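PDB 6CPB: carbon monoxide oxidation system transcription regulator CooA-1 from Carboxydothermus hydrogenoformans, which senses carbon monoxide as a haem protein and probably acts as a DNA-binding regulator of transcription. Local coordinates for residues A[16-21]-A[106-110]; A[42-48]-A[72-78]; A[52-58]-A[81-87]. One frame throughout, in Å; residues are numbered along the deposited sequence.

Contact 1 (A[16-21]-A[106-110]); sequences EYSGVL and FPAFS
Y17 OH is linked to A108 N through water 1. The water lies 2.7 Å from Y17 OH, at the edge of the Y17 ring and in its plane. On its other side it accepts a hydrogen bond of 3.1 Å from A108 N. Y17 OH also touches the methyl group of A108. The contact packs the short, weakly bonded helix 18-21 of the haem domain against the N-terminal part of helix 108-135, the long helix that in CRP-type regulators lies along the dimer axis. Helices 9-12 and 96-105 close in around the contact.

Y17, F106 and F109 form an aromatic cluster at the core of the contact. The Y17 and F106 rings meet obliquely, with planes at 49°, and Y17 CE2 is 3.5 Å from F106 CD1. The F109 ring is turned more steeply to Y17, at 80°. Here Y17 CD2 lies 4.0 Å from F109 CE2.

V20 adds a CH-pi contact. V20 CG1 stands between the backbone N and the carbonyl carbon (chi1 67°) and sits over one face of the F106 ring, 4.2 Å from the centroid. L21 reaches the F109 ring at the edge, with L21 CD2 4.0 Å from F109 CZ. P107 O accepts from both S110 N and S110 OG. S110 OG, 2.6 Å from P107 O, also hydrogen-bonds S110 OG of the second subunit.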
loop_
_atom_site.group_PDB
_atom_site.type_symbol
_atom_site.label_atom_id
_atom_site.label_comp_id
_atom_site.label_asym_id
_atom_site.label_seq_id
_atom_site.Cartn_x
_atom_site.Cartn_y
_atom_site.Cartn_z
ATOM N N GLU A 16 -15.704 16.529 14.558
ATOM C CA GLU A 16 -16.358 15.230 14.417
ATOM C C GLU A 16 -15.428 14.066 14.728
ATOM O O GLU A 16 -15.906 12.982 15.090
ATOM C CB GLU A 16 -16.931 15.098 13.008
ATOM C CG GLU A 16 -17.576 13.751 12.665
ATOM C CD GLU A 16 -18.820 13.409 13.490
ATOM O OE1 GLU A 16 -19.406 14.291 14.150
ATOM O OE2 GLU A 16 -19.207 12.222 13.464
ATOM N N TYR A 17 -14.115 14.251 14.552
ATOM C CA TYR A 17 -13.120 13.218 14.812
ATOM C C TYR A 17 -12.453 13.365 16.175
ATOM O O TYR A 17 -11.561 12.573 16.500
ATOM C CB TYR A 17 -12.056 13.240 13.708
ATOM C CG TYR A 17 -12.575 12.759 12.370
ATOM C CD1 TYR A 17 -13.236 13.612 11.501
ATOM C CD2 TYR A 17 -12.361 11.453 11.959
ATOM C CE1 TYR A 17 -13.700 13.164 10.272
ATOM C CE2 TYR A 17 -12.808 11.007 10.743
ATOM C CZ TYR A 17 -13.471 11.861 9.898
ATOM O OH TYR A 17 -13.905 11.384 8.677
ATOM N N SER A 18 -12.837 14.372 16.964
ATOM C CA SER A 18 -12.099 14.665 18.187
ATOM C C SER A 18 -12.176 13.521 19.189
ATOM O O SER A 18 -11.224 13.298 19.948
ATOM C CB SER A 18 -12.579 15.977 18.811
ATOM O OG SER A 18 -13.957 15.918 19.135
ATOM N N GLY A 19 -13.281 12.774 19.198
ATOM C CA GLY A 19 -13.398 11.660 20.124
ATOM C C GLY A 19 -12.550 10.473 19.710
ATOM O O GLY A 19 -11.840 9.883 20.527
ATOM N N VAL A 20 -12.603 10.109 18.429
ATOM C CA VAL A 20 -11.848 8.941 18.008
ATOM C C VAL A 20 -10.348 9.213 18.078
ATOM O O VAL A 20 -9.563 8.310 18.382
ATOM C CB VAL A 20 -12.328 8.434 16.636
ATOM C CG1 VAL A 20 -12.015 9.419 15.542
ATOM C CG2 VAL A 20 -11.733 7.075 16.336
ATOM N N LEU A 21 -9.926 10.460 17.855
ATOM C CA LEU A 21 -8.506 10.775 17.951
ATOM C C LEU A 21 -7.992 10.655 19.381
ATOM O O LEU A 21 -6.796 10.405 19.581
ATOM C CB LEU A 21 -8.227 12.156 17.365
ATOM C CG LEU A 21 -8.411 12.225 15.844
ATOM C CD1 LEU A 21 -8.478 13.666 15.363
ATOM C CD2 LEU A 21 -7.309 11.461 15.111
ATOM N N PHE A 106 -14.767 5.103 10.473
ATOM C CA PHE A 106 -14.126 6.313 9.954
ATOM C C PHE A 106 -13.128 5.913 8.873
ATOM O O PHE A 106 -11.910 5.949 9.084
ATOM C CB PHE A 106 -13.401 7.062 11.078
ATOM C CG PHE A 106 -14.303 7.547 12.169
ATOM C CD1 PHE A 106 -15.069 8.676 11.986
ATOM C CD2 PHE A 106 -14.361 6.882 13.384
ATOM C CE1 PHE A 106 -15.902 9.133 13.004
ATOM C CE2 PHE A 106 -15.176 7.336 14.397
ATOM C CZ PHE A 106 -15.947 8.457 14.197
ATOM N N PRO A 107 -13.613 5.551 7.684
ATOM C CA PRO A 107 -12.711 5.023 6.649
ATOM C C PRO A 107 -11.754 6.043 6.044
ATOM O O PRO A 107 -10.826 5.633 5.337
ATOM C CB PRO A 107 -13.670 4.456 5.592
ATOM C CG PRO A 107 -14.964 5.026 5.889
ATOM C CD PRO A 107 -15.022 5.364 7.325
ATOM N N ALA A 108 -11.919 7.344 6.293
ATOM C CA ALA A 108 -10.981 8.317 5.738
ATOM C C ALA A 108 -9.528 7.966 6.061
ATOM O O ALA A 108 -8.640 8.127 5.214
ATOM C CB ALA A 108 -11.309 9.712 6.252
ATOM N N PHE A 109 -9.261 7.478 7.275
ATOM C CA PHE A 109 -7.893 7.143 7.649
ATOM C C PHE A 109 -7.305 6.119 6.691
ATOM O O PHE A 109 -6.105 6.155 6.377
ATOM C CB PHE A 109 -7.854 6.578 9.071
ATOM C CG PHE A 109 -8.248 7.563 10.155
ATOM C CD1 PHE A 109 -7.348 8.498 10.626
ATOM C CD2 PHE A 109 -9.496 7.511 10.739
ATOM C CE1 PHE A 109 -7.702 9.382 11.631
ATOM C CE2 PHE A 109 -9.859 8.396 11.731
ATOM C CZ PHE A 109 -8.959 9.326 12.185
ATOM N N SER A 110 -8.132 5.188 6.226
ATOM C CA SER A 110 -7.633 4.128 5.369
ATOM C C SER A 110 -7.338 4.619 3.964
ATOM O O SER A 110 -6.505 4.021 3.277
ATOM C CB SER A 110 -8.641 2.990 5.314
ATOM O OG SER A 110 -9.809 3.327 4.555
HETATM O O HOH W 1 -14.102 8.781 7.880
#

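Contact 2 (A[42-48]-A[72-78]); sequences RNLVFLV and GDIFCTH
N43 and H78 stack at one end of an antiparallel strand pair, 44-48 with 74-76, in the beta roll of the cyclic nucleotide-binding fold. N43 CB lies over the centre of the H78 ring in a CH-pi contact, 3.6 Å from the centroid. CG follows anti to the backbone N (chi1 -168°), which carries the amide on across the same ring. N43 CG is 3.6 Å from H78 CG, and the amide and ring planes are only 15° apart. At the tip the two branches part. N43 OD1 accepts a hydrogen bond of 2.7 Å from water 2, and the same water donates to T77 O. ND2 comes near H78 ND1, but the angle is too poor for a bond.

The H78 ring is held from its other nitrogen, since NE2 is hydrogen-bonded to E41 O. H78 is the axial haem ligand in a known structure of this protein. No haem is bound to this chain here, so the stack describes the residue without its iron.

Next to it T77 OG1 is gripped twice. T77 OG1 donates to R42 O at 2.7 Å, on a lone pair in the carbonyl plane, and accepts from L44 N at 2.9 Å. The hydroxyl thus ties the loop before strand 44-48 to the loop after 74-76.

Backbone bonds then zip the strands together. F46 and F75 form a hydrogen-bonded pair, and their side chains lie side by side with F46 CZ 3.9 Å from F75 CB. V45 and I74 point to the other face, toward helices 96-105 and 108-135. Across the strands V45 CG1 meets I74 CD1 at 3.6 Å.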
loop_
_atom_site.group_PDB
_atom_site.type_symbol
_atom_site.label_atom_id
_atom_site.label_comp_id
_atom_site.label_asym_id
_atom_site.label_seq_id
_atom_site.Cartn_x
_atom_site.Cartn_y
_atom_site.Cartn_z
ATOM N N ARG A 42 5.768 -3.965 18.528
ATOM C CA ARG A 42 4.364 -3.594 18.528
ATOM C C ARG A 42 3.914 -3.261 17.114
ATOM O O ARG A 42 4.600 -2.531 16.385
ATOM C CB ARG A 42 4.137 -2.415 19.471
ATOM C CG ARG A 42 4.286 -2.791 20.943
ATOM C CD ARG A 42 3.026 -2.500 21.724
ATOM N NE ARG A 42 1.874 -3.193 21.155
ATOM C CZ ARG A 42 0.625 -3.052 21.584
ATOM N NH1 ARG A 42 -0.351 -3.726 20.995
ATOM N NH2 ARG A 42 0.350 -2.238 22.594
ATOM N N ASN A 43 2.762 -3.799 16.739
ATOM C CA ASN A 43 2.148 -3.560 15.436
ATOM C C ASN A 43 1.209 -2.370 15.595
ATOM O O ASN A 43 0.141 -2.477 16.209
ATOM C CB ASN A 43 1.408 -4.807 14.966
ATOM C CG ASN A 43 1.020 -4.717 13.519
ATOM O OD1 ASN A 43 0.960 -3.624 12.962
ATOM N ND2 ASN A 43 0.774 -5.862 12.890
ATOM N N LEU A 44 1.638 -1.225 15.085
ATOM C CA LEU A 44 0.992 0.045 15.349
ATOM C C LEU A 44 0.766 0.795 14.047
ATOM O O LEU A 44 1.498 0.621 13.066
ATOM C CB LEU A 44 1.903 0.935 16.220
ATOM C CG LEU A 44 2.519 0.398 17.499
ATOM C CD1 LEU A 44 3.602 1.383 17.926
ATOM C CD2 LEU A 44 1.455 0.237 18.571
ATOM N N VAL A 45 -0.236 1.665 14.068
ATOM C CA VAL A 45 -0.499 2.630 13.012
ATOM C C VAL A 45 -0.239 4.007 13.589
ATOM O O VAL A 45 -0.660 4.293 14.713
ATOM C CB VAL A 45 -1.952 2.494 12.527
ATOM C CG1 VAL A 45 -2.324 3.611 11.586
ATOM C CG2 VAL A 45 -2.143 1.132 11.877
ATOM N N PHE A 46 0.472 4.845 12.847
ATOM C CA PHE A 46 0.765 6.191 13.313
ATOM C C PHE A 46 0.468 7.220 12.240
ATOM O O PHE A 46 0.675 6.981 11.050
ATOM C CB PHE A 46 2.203 6.339 13.823
ATOM C CG PHE A 46 3.242 6.308 12.741
ATOM C CD1 PHE A 46 3.772 5.108 12.310
ATOM C CD2 PHE A 46 3.679 7.488 12.145
ATOM C CE1 PHE A 46 4.735 5.088 11.293
ATOM C CE2 PHE A 46 4.621 7.475 11.141
ATOM C CZ PHE A 46 5.154 6.281 10.715
ATOM N N LEU A 47 -0.004 8.372 12.703
ATOM C CA LEU A 47 -0.384 9.514 11.893
ATOM C C LEU A 47 0.558 10.667 12.235
ATOM O O LEU A 47 0.762 10.962 13.412
ATOM C CB LEU A 47 -1.839 9.875 12.265
ATOM C CG LEU A 47 -2.503 11.099 11.664
ATOM C CD1 LEU A 47 -2.335 11.155 10.143
ATOM C CD2 LEU A 47 -3.976 11.075 12.049
ATOM N N VAL A 48 1.125 11.312 11.215
ATOM C CA VAL A 48 1.944 12.502 11.436
ATOM C C VAL A 48 1.012 13.681 11.695
ATOM O O VAL A 48 0.319 14.154 10.792
ATOM C CB VAL A 48 2.877 12.783 10.254
ATOM C CG1 VAL A 48 3.762 13.981 10.567
ATOM C CG2 VAL A 48 3.733 11.571 9.940
ATOM N N GLY A 72 -0.323 14.900 8.198
ATOM C CA GLY A 72 -1.551 14.390 7.629
ATOM C C GLY A 72 -1.409 13.079 6.899
ATOM O O GLY A 72 -2.403 12.589 6.361
ATOM N N ASP A 73 -0.215 12.494 6.874
ATOM C CA ASP A 73 -0.000 11.165 6.314
ATOM C C ASP A 73 0.096 10.117 7.419
ATOM O O ASP A 73 0.544 10.392 8.537
ATOM C CB ASP A 73 1.290 11.098 5.487
ATOM C CG ASP A 73 1.179 11.764 4.130
ATOM O OD1 ASP A 73 0.094 11.761 3.523
ATOM O OD2 ASP A 73 2.231 12.248 3.633
ATOM N N ILE A 74 -0.315 8.897 7.078
ATOM C CA ILE A 74 -0.395 7.779 8.013
ATOM C C ILE A 74 0.429 6.605 7.493
ATOM O O ILE A 74 0.558 6.401 6.285
ATOM C CB ILE A 74 -1.892 7.407 8.208
ATOM C CG1 ILE A 74 -2.139 6.627 9.503
ATOM C CG2 ILE A 74 -2.444 6.658 7.026
ATOM C CD1 ILE A 74 -3.610 6.538 9.865
ATOM N N PHE A 75 0.988 5.828 8.417
ATOM C CA PHE A 75 1.794 4.653 8.076
ATOM C C PHE A 75 1.738 3.691 9.269
ATOM O O PHE A 75 0.881 3.831 10.146
ATOM C CB PHE A 75 3.191 5.099 7.602
ATOM C CG PHE A 75 4.070 3.981 7.055
ATOM C CD1 PHE A 75 3.590 3.043 6.147
ATOM C CD2 PHE A 75 5.384 3.882 7.470
ATOM C CE1 PHE A 75 4.406 2.020 5.691
ATOM C CE2 PHE A 75 6.202 2.880 7.002
ATOM C CZ PHE A 75 5.715 1.953 6.103
ATOM N N CYS A 76 2.621 2.692 9.300
ATOM C CA CYS A 76 2.505 1.646 10.293
ATOM C C CYS A 76 3.844 0.947 10.457
ATOM O O CYS A 76 4.725 1.020 9.592
ATOM C CB CYS A 76 1.443 0.639 9.870
ATOM S SG CYS A 76 1.698 -0.004 8.192
ATOM N N THR A 77 3.977 0.261 11.587
ATOM C CA THR A 77 5.112 -0.616 11.817
ATOM C C THR A 77 4.818 -1.980 11.189
ATOM O O THR A 77 3.841 -2.151 10.455
ATOM C CB THR A 77 5.423 -0.707 13.302
ATOM O OG1 THR A 77 4.318 -1.343 13.950
ATOM C CG2 THR A 77 5.681 0.658 13.910
ATOM N N HIS A 78 5.675 -2.966 11.448
ATOM C CA HIS A 78 5.534 -4.295 10.852
ATOM C C HIS A 78 5.589 -4.247 9.328
ATOM O O HIS A 78 4.996 -5.076 8.635
ATOM C CB HIS A 78 4.282 -5.017 11.348
ATOM C CG HIS A 78 4.447 -5.632 12.700
ATOM N ND1 HIS A 78 4.056 -6.923 12.976
ATOM C CD2 HIS A 78 4.959 -5.138 13.851
ATOM C CE1 HIS A 78 4.319 -7.198 14.240
ATOM N NE2 HIS A 78 4.874 -6.134 14.791
HETATM O O HOH W 2 1.132 -2.865 10.392
#

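Contact 3 (A[52-58]-A[81-87]); sequences RVRVYLA and AFIQAME
Strands 52-58 and 82-85 are antiparallel neighbours in the second sheet of the beta roll. V53, V55, I83 and A85 share one face; R54, Y56, F82 and Q84 share the other.

F82 CB sits over one face of the Y56 ring, 3.3 Å from its centroid, in a tight CH-pi contact. The two rings are nearly parallel but slid apart. R54 NH2 lies over the centre of the opposite face. R54 also gives a hydrogen bond of 2.9 Å from NH2 to Q84 OE1, from above the amide plane, while its NH1 pairs with E63.

At the end of the pair R52 NE makes a salt bridge of 3.0 Å with E87 OE1, reached from above the carboxylate plane. R52 bends at chi3 (68°), and M86 CE rests on one face of its guanidinium. Water 3 bridges R52 NH2, E87 OE1 and M86 O. With a leucine in place of R52, E87 would probably lose its positive partner and M86 CE the flat surface it rests on.

V53, V55, I83 and A85 thus pack as aliphatic groups, while on the face of R54, Y56, F82 and Q84 the R54 guanidinium, held by Q84 and E63, is probably fixed over the Y56 ring.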
loop_
_atom_site.group_PDB
_atom_site.type_symbol
_atom_site.label_atom_id
_atom_site.label_comp_id
_atom_site.label_asym_id
_atom_site.label_seq_id
_atom_site.Cartn_x
_atom_site.Cartn_y
_atom_site.Cartn_z
ATOM N N ARG A 52 7.413 16.033 9.772
ATOM C CA ARG A 52 7.724 15.387 8.504
ATOM C C ARG A 52 8.640 14.223 8.827
ATOM O O ARG A 52 9.570 14.383 9.624
ATOM C CB ARG A 52 8.425 16.388 7.586
ATOM C CG ARG A 52 8.685 15.875 6.188
ATOM C CD ARG A 52 9.103 17.019 5.290
ATOM N NE ARG A 52 10.414 17.507 5.691
ATOM C CZ ARG A 52 11.483 17.594 4.905
ATOM N NH1 ARG A 52 11.427 17.253 3.625
ATOM N NH2 ARG A 52 12.613 18.047 5.415
ATOM N N VAL A 53 8.377 13.058 8.232
ATOM C CA VAL A 53 9.180 11.876 8.512
ATOM C C VAL A 53 9.629 11.214 7.216
ATOM O O VAL A 53 8.983 11.324 6.170
ATOM C CB VAL A 53 8.468 10.855 9.424
ATOM C CG1 VAL A 53 8.006 11.507 10.720
ATOM C CG2 VAL A 53 7.316 10.215 8.722
ATOM N N ARG A 54 10.748 10.504 7.314
ATOM C CA ARG A 54 11.333 9.776 6.205
ATOM C C ARG A 54 11.214 8.291 6.487
ATOM O O ARG A 54 11.636 7.828 7.547
ATOM C CB ARG A 54 12.804 10.180 6.057
ATOM C CG ARG A 54 13.495 9.614 4.833
ATOM C CD ARG A 54 14.899 10.167 4.666
ATOM N NE ARG A 54 15.799 9.737 5.735
ATOM C CZ ARG A 54 16.668 8.731 5.647
ATOM N NH1 ARG A 54 16.788 8.011 4.541
ATOM N NH2 ARG A 54 17.442 8.447 6.682
ATOM N N VAL A 55 10.685 7.555 5.518
ATOM C CA VAL A 55 10.612 6.102 5.563
ATOM C C VAL A 55 11.751 5.583 4.701
ATOM O O VAL A 55 11.920 6.034 3.564
ATOM C CB VAL A 55 9.259 5.598 5.031
ATOM C CG1 VAL A 55 9.178 4.096 5.135
ATOM C CG2 VAL A 55 8.109 6.246 5.790
ATOM N N TYR A 56 12.541 4.653 5.233
ATOM C CA TYR A 56 13.716 4.202 4.500
ATOM C C TYR A 56 14.074 2.767 4.856
ATOM O O TYR A 56 13.601 2.195 5.849
ATOM C CB TYR A 56 14.911 5.136 4.748
ATOM C CG TYR A 56 15.451 5.173 6.157
ATOM C CD1 TYR A 56 14.860 5.968 7.128
ATOM C CD2 TYR A 56 16.572 4.448 6.509
ATOM C CE1 TYR A 56 15.364 6.030 8.405
ATOM C CE2 TYR A 56 17.093 4.505 7.801
ATOM C CZ TYR A 56 16.485 5.298 8.743
ATOM O OH TYR A 56 16.972 5.356 10.036
ATOM N N LEU A 57 14.913 2.182 4.001
ATOM C CA LEU A 57 15.494 0.869 4.221
ATOM C C LEU A 57 16.994 1.046 4.408
ATOM O O LEU A 57 17.631 1.776 3.655
ATOM C CB LEU A 57 15.217 -0.038 3.009
ATOM C CG LEU A 57 15.828 -1.443 2.902
ATOM C CD1 LEU A 57 15.038 -2.295 1.929
ATOM C CD2 LEU A 57 17.281 -1.417 2.398
ATOM N N ALA A 58 17.557 0.371 5.400
ATOM C CA ALA A 58 18.992 0.304 5.600
ATOM C C ALA A 58 19.347 -1.154 5.807
ATOM O O ALA A 58 18.698 -1.848 6.595
ATOM C CB ALA A 58 19.421 1.120 6.817
ATOM N N ALA A 81 10.524 -1.415 7.677
ATOM C CA ALA A 81 11.065 -0.103 7.352
ATOM C C ALA A 81 11.519 0.640 8.602
ATOM O O ALA A 81 11.017 0.416 9.709
ATOM C CB ALA A 81 10.013 0.735 6.636
ATOM N N PHE A 82 12.466 1.557 8.390
ATOM C CA PHE A 82 12.862 2.549 9.370
ATOM C C PHE A 82 12.092 3.832 9.110
ATOM O O PHE A 82 11.765 4.156 7.967
ATOM C CB PHE A 82 14.355 2.898 9.214
ATOM C CG PHE A 82 15.321 1.783 9.550
ATOM C CD1 PHE A 82 15.597 0.769 8.652
ATOM C CD2 PHE A 82 15.982 1.780 10.765
ATOM C CE1 PHE A 82 16.511 -0.241 8.981
ATOM C CE2 PHE A 82 16.872 0.782 11.092
ATOM C CZ PHE A 82 17.146 -0.220 10.196
ATOM N N ILE A 83 11.841 4.581 10.178
ATOM C CA ILE A 83 11.148 5.862 10.091
ATOM C C ILE A 83 11.903 6.865 10.949
ATOM O O ILE A 83 12.131 6.614 12.136
ATOM C CB ILE A 83 9.673 5.764 10.523
ATOM C CG1 ILE A 83 8.908 4.753 9.641
ATOM C CG2 ILE A 83 8.999 7.123 10.385
ATOM C CD1 ILE A 83 8.587 3.493 10.313
ATOM N N GLN A 84 12.277 7.999 10.347
ATOM C CA GLN A 84 13.079 9.036 10.989
ATOM C C GLN A 84 12.423 10.408 10.856
ATOM O O GLN A 84 11.905 10.762 9.797
ATOM C CB GLN A 84 14.472 9.078 10.346
ATOM C CG GLN A 84 15.361 10.195 10.870
ATOM C CD GLN A 84 16.679 10.228 10.171
ATOM O OE1 GLN A 84 16.734 10.200 8.941
ATOM N NE2 GLN A 84 17.756 10.271 10.938
ATOM N N ALA A 85 12.487 11.202 11.921
ATOM C CA ALA A 85 11.973 12.568 11.865
ATOM C C ALA A 85 12.913 13.462 11.055
ATOM O O ALA A 85 14.124 13.480 11.289
ATOM C CB ALA A 85 11.832 13.125 13.276
ATOM N N MET A 86 12.351 14.232 10.130
ATOM C CA MET A 86 13.126 15.172 9.327
ATOM C C MET A 86 13.109 16.575 9.911
ATOM O O MET A 86 13.886 17.438 9.489
ATOM C CB MET A 86 12.593 15.197 7.894
ATOM C CG MET A 86 12.705 13.852 7.222
ATOM S SD MET A 86 12.262 13.855 5.478
ATOM C CE MET A 86 13.745 14.568 4.793
ATOM N N GLU A 87 12.234 16.806 10.874
ATOM C CA GLU A 87 12.128 18.030 11.654
ATOM C C GLU A 87 11.397 17.624 12.924
ATOM O O GLU A 87 10.929 16.489 13.042
ATOM C CB GLU A 87 11.347 19.098 10.901
ATOM C CG GLU A 87 10.004 18.630 10.479
ATOM C CD GLU A 87 9.524 19.233 9.188
ATOM O OE1 GLU A 87 10.293 19.196 8.202
ATOM O OE2 GLU A 87 8.355 19.688 9.157
HETATM O O HOH W 3 12.757 19.850 7.655
#

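How the contacts relate
Contacts 2 and 3 belong to the two facing sheets of one roll, with centres 12 Å apart. Their strands follow each other in the chain, and their segments alternate. F75 joins them: its CE2 lies 3.7 Å from V55 CG1. F46 CZ meets I83 CG2, at 3.9 Å. Contact 1 closes the loop in which both are nested. It touches contact 2, where F109 CE1 is 4.1 Å from L47 CD2. It does not touch contact 3, whose centre is about 24 Å from its own. H78 of contact 2 and T79, whose side chain is about 4 Å from that of A81 in contact 3, bind haem in another structure of this protein; none is bound here.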